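Local atomic coordinates of adenylate cyclase (Hippeastrum hybrid cultivar, PDB entry 6YP4), a protein that shows dominant triphosphatase activity, although it is named as a putative adenylyl cyclase, and binds a GTP analogue and magnesium. Residues A[2-8]-A[161-167]; A[19-25]-A[139-143]. All blocks are in the same frame, centred on the assembly; numbering follows the deposited sequence. Where two conformers were deposited one is given.

Contact 1: residues A[2-8]-A[161-167]. With GCP (phosphomethylphosphonic acid guanylate ester), chain B; EDO (1,2-ethanediol), chain H.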
loop_
_atom_site.group_PDB
_atom_site.type_symbol
_atom_site.label_atom_id
_atom_site.label_comp_id
_atom_site.label_asym_id
_atom_site.label_seq_id
_atom_site.Cartn_x
_atom_site.Cartn_y
_atom_site.Cartn_z
ATOM N N GLU A 2 -3.593 -13.229 -6.615
ATOM C CA GLU A 2 -3.483 -11.789 -6.824
ATOM C C GLU A 2 -4.067 -11.444 -8.189
ATOM O O GLU A 2 -3.633 -11.993 -9.209
ATOM C CB GLU A 2 -2.022 -11.346 -6.731
ATOM C CG GLU A 2 -1.811 -9.849 -6.761
ATOM C CD GLU A 2 -1.860 -9.225 -5.377
ATOM O OE1 GLU A 2 -2.417 -9.858 -4.457
ATOM O OE2 GLU A 2 -1.345 -8.102 -5.210
ATOM N N ILE A 3 -5.046 -10.541 -8.211
ATOM C CA ILE A 3 -5.748 -10.156 -9.432
ATOM C C ILE A 3 -5.498 -8.681 -9.711
ATOM O O ILE A 3 -5.754 -7.826 -8.853
ATOM C CB ILE A 3 -7.255 -10.438 -9.322
ATOM C CG1 ILE A 3 -7.493 -11.923 -9.044
ATOM C CG2 ILE A 3 -7.962 -10.006 -10.594
ATOM C CD1 ILE A 3 -8.896 -12.400 -9.348
ATOM N N GLU A 4 -5.012 -8.380 -10.919
ATOM C CA GLU A 4 -4.750 -7.007 -11.326
ATOM C C GLU A 4 -5.233 -6.783 -12.752
ATOM O O GLU A 4 -5.242 -7.695 -13.589
ATOM C CB GLU A 4 -3.254 -6.633 -11.228
ATOM C CG GLU A 4 -2.875 -5.944 -9.915
ATOM C CD GLU A 4 -1.601 -5.117 -9.988
ATOM O OE1 GLU A 4 -0.511 -5.711 -10.110
ATOM O OE2 GLU A 4 -1.688 -3.870 -9.903
ATOM N N ILE A 5 -5.664 -5.561 -13.007
ATOM C CA ILE A 5 -5.899 -5.073 -14.360
ATOM C C ILE A 5 -4.573 -4.501 -14.842
ATOM O O ILE A 5 -3.855 -3.864 -14.065
ATOM C CB ILE A 5 -7.017 -4.010 -14.376
ATOM C CG1 ILE A 5 -8.293 -4.559 -13.719
ATOM C CG2 ILE A 5 -7.285 -3.512 -15.777
ATOM C CD1 ILE A 5 -8.794 -5.804 -14.347
ATOM N N LYS A 6 -4.206 -4.748 -16.102
ATOM C CA LYS A 6 -2.915 -4.284 -16.609
ATOM C C LYS A 6 -3.091 -3.778 -18.035
ATOM O O LYS A 6 -3.342 -4.569 -18.952
ATOM C CB LYS A 6 -1.860 -5.390 -16.540
ATOM C CG LYS A 6 -1.453 -5.766 -15.119
ATOM C CD LYS A 6 -0.281 -6.731 -15.096
ATOM C CE LYS A 6 0.146 -7.050 -13.675
ATOM N NZ LYS A 6 1.312 -7.980 -13.673
ATOM N N LEU A 7 -2.954 -2.467 -18.219
ATOM C CA LEU A 7 -3.086 -1.812 -19.517
ATOM C C LEU A 7 -1.762 -1.161 -19.892
ATOM O O LEU A 7 -1.068 -0.614 -19.033
ATOM C CB LEU A 7 -4.178 -0.752 -19.484
ATOM C CG LEU A 7 -5.492 -1.131 -18.797
ATOM C CD1 LEU A 7 -6.363 0.106 -18.636
ATOM C CD2 LEU A 7 -6.238 -2.202 -19.592
ATOM N N ARG A 8 -1.405 -1.204 -21.171
ATOM C CA ARG A 8 -0.147 -0.624 -21.625
ATOM C C ARG A 8 -0.416 0.689 -22.356
ATOM O O ARG A 8 -1.322 0.762 -23.185
ATOM C CB ARG A 8 0.599 -1.605 -22.532
ATOM C CG ARG A 8 1.940 -1.091 -23.037
ATOM C CD ARG A 8 2.649 -2.143 -23.873
ATOM N NE ARG A 8 3.909 -1.637 -24.401
ATOM C CZ ARG A 8 4.585 -2.207 -25.393
ATOM N NH1 ARG A 8 4.126 -3.316 -25.973
ATOM N NH2 ARG A 8 5.721 -1.665 -25.807
ATOM N N TYR A 161 5.400 1.786 -20.605
ATOM C CA TYR A 161 4.521 2.495 -19.678
ATOM C C TYR A 161 3.273 1.651 -19.459
ATOM O O TYR A 161 2.698 1.132 -20.426
ATOM C CB TYR A 161 4.136 3.878 -20.224
ATOM C CG TYR A 161 5.302 4.725 -20.689
ATOM C CD1 TYR A 161 5.881 5.670 -19.842
ATOM C CD2 TYR A 161 5.813 4.603 -21.985
ATOM C CE1 TYR A 161 6.938 6.448 -20.260
ATOM C CE2 TYR A 161 6.872 5.374 -22.407
ATOM C CZ TYR A 161 7.427 6.299 -21.541
ATOM O OH TYR A 161 8.489 7.071 -21.959
ATOM N N GLU A 162 2.861 1.488 -18.199
ATOM C CA GLU A 162 1.650 0.738 -17.926
ATOM C C GLU A 162 0.855 1.454 -16.853
ATOM O O GLU A 162 1.391 2.257 -16.078
ATOM C CB GLU A 162 1.902 -0.697 -17.445
ATOM C CG GLU A 162 2.858 -1.515 -18.271
ATOM C CD GLU A 162 3.340 -2.744 -17.527
ATOM O OE1 GLU A 162 2.485 -3.537 -17.089
ATOM O OE2 GLU A 162 4.564 -2.888 -17.358
ATOM N N ILE A 163 -0.428 1.133 -16.798
ATOM C CA ILE A 163 -1.243 1.452 -15.630
ATOM C C ILE A 163 -1.923 0.174 -15.153
ATOM O O ILE A 163 -2.366 -0.646 -15.968
ATOM C CB ILE A 163 -2.261 2.574 -15.922
ATOM C CG1 ILE A 163 -2.972 2.961 -14.606
ATOM C CG2 ILE A 163 -3.248 2.157 -16.997
ATOM C CD1 ILE A 163 -3.339 4.416 -14.500
ATOM N N GLU A 164 -1.978 -0.011 -13.827
ATOM C CA GLU A 164 -2.449 -1.259 -13.242
ATOM C C GLU A 164 -3.294 -0.967 -12.012
ATOM O O GLU A 164 -3.138 0.076 -11.379
ATOM C CB GLU A 164 -1.288 -2.176 -12.859
ATOM C CG GLU A 164 -0.341 -2.407 -14.028
ATOM C CD GLU A 164 0.909 -3.141 -13.635
ATOM O OE1 GLU A 164 1.065 -3.451 -12.430
ATOM O OE2 GLU A 164 1.737 -3.394 -14.533
ATOM N N CYS A 165 -4.176 -1.919 -11.689
ATOM C CA CYS A 165 -5.123 -1.785 -10.583
ATOM C C CYS A 165 -5.425 -3.154 -9.987
ATOM O O CYS A 165 -5.988 -4.019 -10.664
ATOM C CB CYS A 165 -6.418 -1.117 -11.059
ATOM S SG CYS A 165 -7.571 -0.805 -9.704
ATOM N N GLU A 166 -5.078 -3.341 -8.712
ATOM C CA GLU A 166 -5.410 -4.564 -7.989
ATOM C C GLU A 166 -6.844 -4.478 -7.487
ATOM O O GLU A 166 -7.246 -3.469 -6.901
ATOM C CB GLU A 166 -4.443 -4.767 -6.814
ATOM C CG GLU A 166 -4.045 -6.226 -6.543
ATOM C CD GLU A 166 -5.037 -6.966 -5.656
ATOM O OE1 GLU A 166 -5.836 -6.289 -4.970
ATOM O OE2 GLU A 166 -5.011 -8.223 -5.641
ATOM N N THR A 167 -7.616 -5.536 -7.708
ATOM C CA THR A 167 -9.031 -5.476 -7.384
ATOM C C THR A 167 -9.558 -6.885 -7.161
ATOM O O THR A 167 -8.972 -7.870 -7.619
ATOM C CB THR A 167 -9.811 -4.776 -8.497
ATOM O OG1 THR A 167 -11.209 -4.758 -8.186
ATOM C CG2 THR A 167 -9.586 -5.504 -9.830
HETATM P PG GCP B . 3.675 -5.699 -11.818
HETATM O O1G GCP B . 2.757 -5.467 -12.981
HETATM O O2G GCP B . 4.821 -4.712 -11.842
HETATM O O3G GCP B . 4.203 -7.111 -11.865
HETATM C C3B GCP B . 2.714 -5.451 -10.284
HETATM P PB GCP B . 3.815 -5.815 -8.838
HETATM O O1B GCP B . 4.708 -6.997 -9.082
HETATM O O2B GCP B . 4.601 -4.589 -8.440
HETATM O O3A GCP B . 2.789 -6.197 -7.611
HETATM P PA GCP B . 3.363 -6.264 -6.073
HETATM O O1A GCP B . 2.745 -7.494 -5.432
HETATM O O2A GCP B . 4.867 -6.421 -6.150
HETATM O "O5'" GCP B . 2.986 -4.838 -5.251
HETATM C "C5'" GCP B . 2.061 -3.934 -5.842
HETATM C "C4'" GCP B . 0.602 -4.558 -5.907
HETATM O "O4'" GCP B . 0.150 -5.256 -4.587
HETATM C "C3'" GCP B . -0.244 -3.618 -6.092
HETATM O "O3'" GCP B . -1.230 -4.027 -7.072
HETATM C "C2'" GCP B . -0.914 -3.244 -4.602
HETATM O "O2'" GCP B . -2.360 -2.958 -4.687
HETATM C "C1'" GCP B . -0.656 -4.185 -3.778
HETATM N N9 GCP B . 0.172 -3.646 -2.627
HETATM C C8 GCP B . 1.506 -3.753 -2.640
HETATM N N7 GCP B . 1.999 -3.203 -1.515
HETATM C C5 GCP B . 0.958 -2.750 -0.798
HETATM C C6 GCP B . 0.885 -2.102 0.433
HETATM O O6 GCP B . 1.876 -1.863 1.038
HETATM N N1 GCP B . -0.301 -1.751 0.932
HETATM C C2 GCP B . -1.438 -2.026 0.238
HETATM N N2 GCP B . -2.676 -1.595 0.882
HETATM N N3 GCP B . -1.367 -2.657 -0.966
HETATM C C4 GCP B . -0.168 -3.019 -1.482
HETATM C C1 EDO H . 0.845 -0.929 -27.451
HETATM O O1 EDO H . 2.127 -0.324 -27.223
HETATM C C2 EDO H . -0.028 -0.723 -26.226
HETATM O O2 EDO H . -0.339 0.669 -26.085
HETATM O O HOH W 1 3.379 -6.036 -15.622
HETATM O O HOH W 2 4.813 1.188 -23.397
#
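Segments 2-8 and 161-167 are neighbouring antiparallel strands in the curled sheet of a CYTH domain, the fold whose strands enclose a triphosphate-binding tunnel. Their axes approach to 4.4 Å at 156°. Ile5 and Cys165 form one hydrogen-bonded pair (Ile5 N to Cys165 O 2.8 Å, Cys165 N to Ile5 O 3.1 Å), Leu7 and Ile163 the next (Leu7 N to Ile163 O 3.0 Å, Ile163 N to Leu7 O 2.9 Å); Thr167 N to Ile3 O, 3.2 Å, extends the ladder. Alternation then sorts the side chains. Ile5, Leu7, Ile163 and Cys165 share the apolar face, with Leu7 CB 3.9 Å from Ile163 CG2; Leu7 packs on Leu177 and Leu181 of helix 170-183, and Ile163 and Cys165 on Leu150 and Leu148 of strand 147-155. Glu4, Lys6, Glu162, Glu164 and Glu166 share the face that meets the nucleotide. Glu2, Glu4 and Lys6 spell the ExExK signature of the family, in which acidic residues suit metal and lysine suits phosphate. Here the side chain of Glu2 comes within about 3 Å (nearest atoms) of a bound magnesium, and Lys6, with chi1 m but t from chi2 to chi4, makes a weak hydrogen bond from NZ to O1G of the GTP analogue, 3.0 Å. Glu164 also meets the terminal phosphate, OE1 to O1G 2.7 Å. Acids crowd this wall, Glu4 OE1 standing 3.6 Å from Glu164 OE1, but Lys195 offsets some of the charge through salt bridges to Glu162 and Glu164. Next to the Arg8-Glu162 pair, a water accepts from both Arg8 NE, 3.1 Å, and Tyr161 N, 2.9 Å.

Contact 2: residues A[19-25]-A[139-143]; sequences SDALSPF and VYRWV. With GCP (phosphomethylphosphonic acid guanylate ester), chain C.
Tyr140, Phe25 and Leu22 carry most of this joint between the end of helix 12-22 and the end of strand 127-141, helix-to-sheet packing in the CYTH domain. Residues 23-25 make a 3-10 turn, with Phe25 N bonded to Leu22 O at 2.7 Å and Ser23 OG to Asp20 O at 2.9 Å. Residues 139-141 stay extended. The nearest CA atoms are those of Phe25 and Tyr140, 5.1 Å apart, and Arg141 N donates to Phe25 O at 3.2 Å, a bond that leads into the antiparallel pairing of strands 26-39 and 127-141. Tyr140 (chi1 m, chi2 87°) reaches back to the helix: Leu22 CB sits over one ring face, 3.8 Å from the centroid, a CH-pi contact. Tyr140 OH lies 2.9 Å from the oxygen of one water and 2.8 Å from that of another. Phe25 (chi1 m) presents its ring face to the edge of Trp142 (chi1 t) in a T-shaped pair, centroid to five-membered-ring centroid 5.1 Å, planes at 88°. The guanidinium of Arg141 instead leads away to a salt bridge with Glu83 of the second subunit. Aromatic rings thus give the joint broad apolar surface, while two waters shared with Ser19 satisfy the tyrosine hydroxyl.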
loop_
_atom_site.group_PDB
_atom_site.type_symbol
_atom_site.label_atom_id
_atom_site.label_comp_id
_atom_site.label_asym_id
_atom_site.label_seq_id
_atom_site.Cartn_x
_atom_site.Cartn_y
_atom_site.Cartn_z
ATOM N N SER A 19 -0.803 11.042 -16.670
ATOM C CA SER A 19 -0.237 11.519 -15.415
ATOM C C SER A 19 -0.912 12.813 -14.970
ATOM O O SER A 19 -1.291 12.962 -13.798
ATOM C CB SER A 19 1.278 11.691 -15.584
ATOM O OG SER A 19 1.894 12.217 -14.419
ATOM N N ASP A 20 -1.103 13.748 -15.914
ATOM C CA ASP A 20 -1.802 15.001 -15.635
ATOM C C ASP A 20 -3.253 14.755 -15.268
ATOM O O ASP A 20 -3.791 15.419 -14.375
ATOM C CB ASP A 20 -1.748 15.937 -16.852
ATOM C CG ASP A 20 -0.352 16.402 -17.168
ATOM O OD1 ASP A 20 0.477 16.472 -16.232
ATOM O OD2 ASP A 20 -0.082 16.703 -18.355
ATOM N N ALA A 21 -3.918 13.826 -15.972
ATOM C CA ALA A 21 -5.327 13.551 -15.687
ATOM C C ALA A 21 -5.536 12.997 -14.284
ATOM O O ALA A 21 -6.582 13.248 -13.677
ATOM C CB ALA A 21 -5.904 12.582 -16.720
ATOM N N LEU A 22 -4.560 12.260 -13.741
ATOM C CA LEU A 22 -4.699 11.634 -12.430
ATOM C C LEU A 22 -4.088 12.442 -11.294
ATOM O O LEU A 22 -4.260 12.054 -10.128
ATOM C CB LEU A 22 -4.062 10.234 -12.421
ATOM C CG LEU A 22 -4.689 9.149 -13.303
ATOM C CD1 LEU A 22 -3.775 7.938 -13.380
ATOM C CD2 LEU A 22 -6.071 8.744 -12.811
ATOM N N SER A 23 -3.397 13.557 -11.594
ATOM C CA SER A 23 -2.688 14.352 -10.587
ATOM C C SER A 23 -3.556 14.777 -9.399
ATOM O O SER A 23 -3.019 14.913 -8.292
ATOM C CB SER A 23 -2.056 15.597 -11.217
ATOM O OG SER A 23 -3.044 16.454 -11.768
ATOM N N PRO A 24 -4.865 15.027 -9.555
ATOM C CA PRO A 24 -5.689 15.277 -8.358
ATOM C C PRO A 24 -5.785 14.093 -7.421
ATOM O O PRO A 24 -6.262 14.268 -6.287
ATOM C CB PRO A 24 -7.065 15.637 -8.937
ATOM C CG PRO A 24 -6.783 16.084 -10.341
ATOM C CD PRO A 24 -5.654 15.232 -10.787
ATOM N N PHE A 25 -5.334 12.906 -7.828
ATOM C CA PHE A 25 -5.461 11.716 -6.996
ATOM C C PHE A 25 -4.121 11.205 -6.493
ATOM O O PHE A 25 -4.065 10.132 -5.876
ATOM C CB PHE A 25 -6.203 10.627 -7.771
ATOM C CG PHE A 25 -7.475 11.113 -8.396
ATOM C CD1 PHE A 25 -8.649 11.173 -7.655
ATOM C CD2 PHE A 25 -7.498 11.526 -9.713
ATOM C CE1 PHE A 25 -9.821 11.641 -8.225
ATOM C CE2 PHE A 25 -8.661 11.991 -10.291
ATOM C CZ PHE A 25 -9.826 12.051 -9.553
ATOM N N VAL A 139 1.622 6.425 -7.629
ATOM C CA VAL A 139 0.477 5.743 -7.028
ATOM C C VAL A 139 -0.642 6.749 -6.815
ATOM O O VAL A 139 -0.398 7.872 -6.362
ATOM C CB VAL A 139 0.838 5.073 -5.685
ATOM C CG1 VAL A 139 -0.324 4.212 -5.161
ATOM C CG2 VAL A 139 2.105 4.260 -5.818
ATOM N N TYR A 140 -1.877 6.320 -7.099
ATOM C CA TYR A 140 -3.066 7.160 -7.034
ATOM C C TYR A 140 -4.171 6.412 -6.304
ATOM O O TYR A 140 -4.377 5.217 -6.540
ATOM C CB TYR A 140 -3.551 7.551 -8.458
ATOM C CG TYR A 140 -2.469 8.210 -9.279
ATOM C CD1 TYR A 140 -1.570 7.458 -10.031
ATOM C CD2 TYR A 140 -2.311 9.592 -9.255
ATOM C CE1 TYR A 140 -0.563 8.071 -10.753
ATOM C CE2 TYR A 140 -1.309 10.211 -9.955
ATOM C CZ TYR A 140 -0.450 9.450 -10.720
ATOM O OH TYR A 140 0.550 10.084 -11.401
ATOM N N ARG A 141 -4.890 7.117 -5.423
ATOM C CA ARG A 141 -6.144 6.619 -4.857
ATOM C C ARG A 141 -7.298 7.243 -5.642
ATOM O O ARG A 141 -7.517 8.459 -5.575
ATOM C CB ARG A 141 -6.252 6.939 -3.367
ATOM C CG ARG A 141 -7.568 6.492 -2.778
ATOM C CD ARG A 141 -7.602 6.615 -1.236
ATOM N NE ARG A 141 -6.580 5.809 -0.574
ATOM C CZ ARG A 141 -5.487 6.319 -0.013
ATOM N NH1 ARG A 141 -5.292 7.626 -0.032
ATOM N NH2 ARG A 141 -4.593 5.531 0.568
ATOM N N TRP A 142 -8.039 6.408 -6.381
ATOM C CA TRP A 142 -9.042 6.827 -7.355
ATOM C C TRP A 142 -10.455 6.581 -6.794
ATOM O O TRP A 142 -10.631 6.455 -5.569
ATOM C CB TRP A 142 -8.763 6.088 -8.674
ATOM C CG TRP A 142 -9.519 6.639 -9.828
ATOM C CD1 TRP A 142 -9.734 7.952 -10.102
ATOM C CD2 TRP A 142 -10.203 5.896 -10.847
ATOM N NE1 TRP A 142 -10.496 8.077 -11.237
ATOM C CE2 TRP A 142 -10.799 6.829 -11.711
ATOM C CE3 TRP A 142 -10.359 4.532 -11.116
ATOM C CZ2 TRP A 142 -11.541 6.446 -12.835
ATOM C CZ3 TRP A 142 -11.107 4.153 -12.230
ATOM C CH2 TRP A 142 -11.684 5.108 -13.071
ATOM N N VAL A 143 -11.462 6.518 -7.683
ATOM C CA VAL A 143 -12.839 6.301 -7.236
ATOM C C VAL A 143 -12.951 4.992 -6.438
ATOM O O VAL A 143 -12.241 4.008 -6.692
ATOM C CB VAL A 143 -13.836 6.316 -8.410
ATOM C CG1 VAL A 143 -13.650 7.565 -9.269
ATOM C CG2 VAL A 143 -13.714 5.059 -9.260
HETATM P PG GCP C . -7.833 4.055 10.385
HETATM O O1G GCP C . -8.840 3.062 10.884
HETATM O O2G GCP C . -6.582 4.016 11.235
HETATM O O3G GCP C . -8.434 5.438 10.407
HETATM C C3B GCP C . -7.397 3.600 8.670
HETATM P PB GCP C . -6.214 4.867 8.011
HETATM O O1B GCP C . -6.571 6.260 8.440
HETATM O O2B GCP C . -4.792 4.513 8.374
HETATM O O3A GCP C . -6.371 4.781 6.377
HETATM P PA GCP C . -5.255 5.516 5.421
HETATM O O1A GCP C . -6.023 6.198 4.303
HETATM O O2A GCP C . -4.539 6.551 6.263
HETATM O "O5'" GCP C . -4.141 4.381 4.853
HETATM C "C5'" GCP C . -4.426 3.000 5.027
HETATM C "C4'" GCP C . -5.677 2.552 4.158
HETATM O "O4'" GCP C . -5.653 3.080 2.691
HETATM C "C3'" GCP C . -5.675 1.278 4.053
HETATM O "O3'" GCP C . -7.019 0.765 4.229
HETATM C "C2'" GCP C . -5.019 0.899 2.557
HETATM O "O2'" GCP C . -5.710 -0.232 1.906
HETATM C "C1'" GCP C . -5.011 1.945 1.825
HETATM N N9 GCP C . -3.583 2.298 1.451
HETATM C C8 GCP C . -2.898 3.202 2.160
HETATM N N7 GCP C . -1.669 3.334 1.629
HETATM C C5 GCP C . -1.592 2.499 0.580
HETATM C C6 GCP C . -0.566 2.228 -0.323
HETATM O O6 GCP C . 0.473 2.792 -0.229
HETATM N N1 GCP C . -0.753 1.335 -1.295
HETATM C C2 GCP C . -1.945 0.689 -1.403
HETATM N N2 GCP C . -2.033 -0.267 -2.505
HETATM N N3 GCP C . -2.947 0.951 -0.521
HETATM C C4 GCP C . -2.769 1.858 0.470
HETATM O O HOH W 3 0.125 12.947 -11.647
HETATM O O HOH W 4 3.024 10.385 -12.577
#

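From the N terminus the chain runs through strand 2-9 and straight into helix 12-22, so the first halves of both contacts follow one another. Strand 127-141 then returns to the helix end and forms contact 2, which closes an inner loop of 113 residues between its segments. Strand 147-155 leads on to strand 158-166, whose pairing with the first strand closes contact 1 round that loop, with 152 residues between. The loops therefore nest without crossing. Contact 1 joins two strands of the curled sheet, whereas contact 2 fastens a helix end to another strand of it. They touch directly, Ile163 CD1 lying 3.7 Å from Leu22 CD1, and both reach the second subunit.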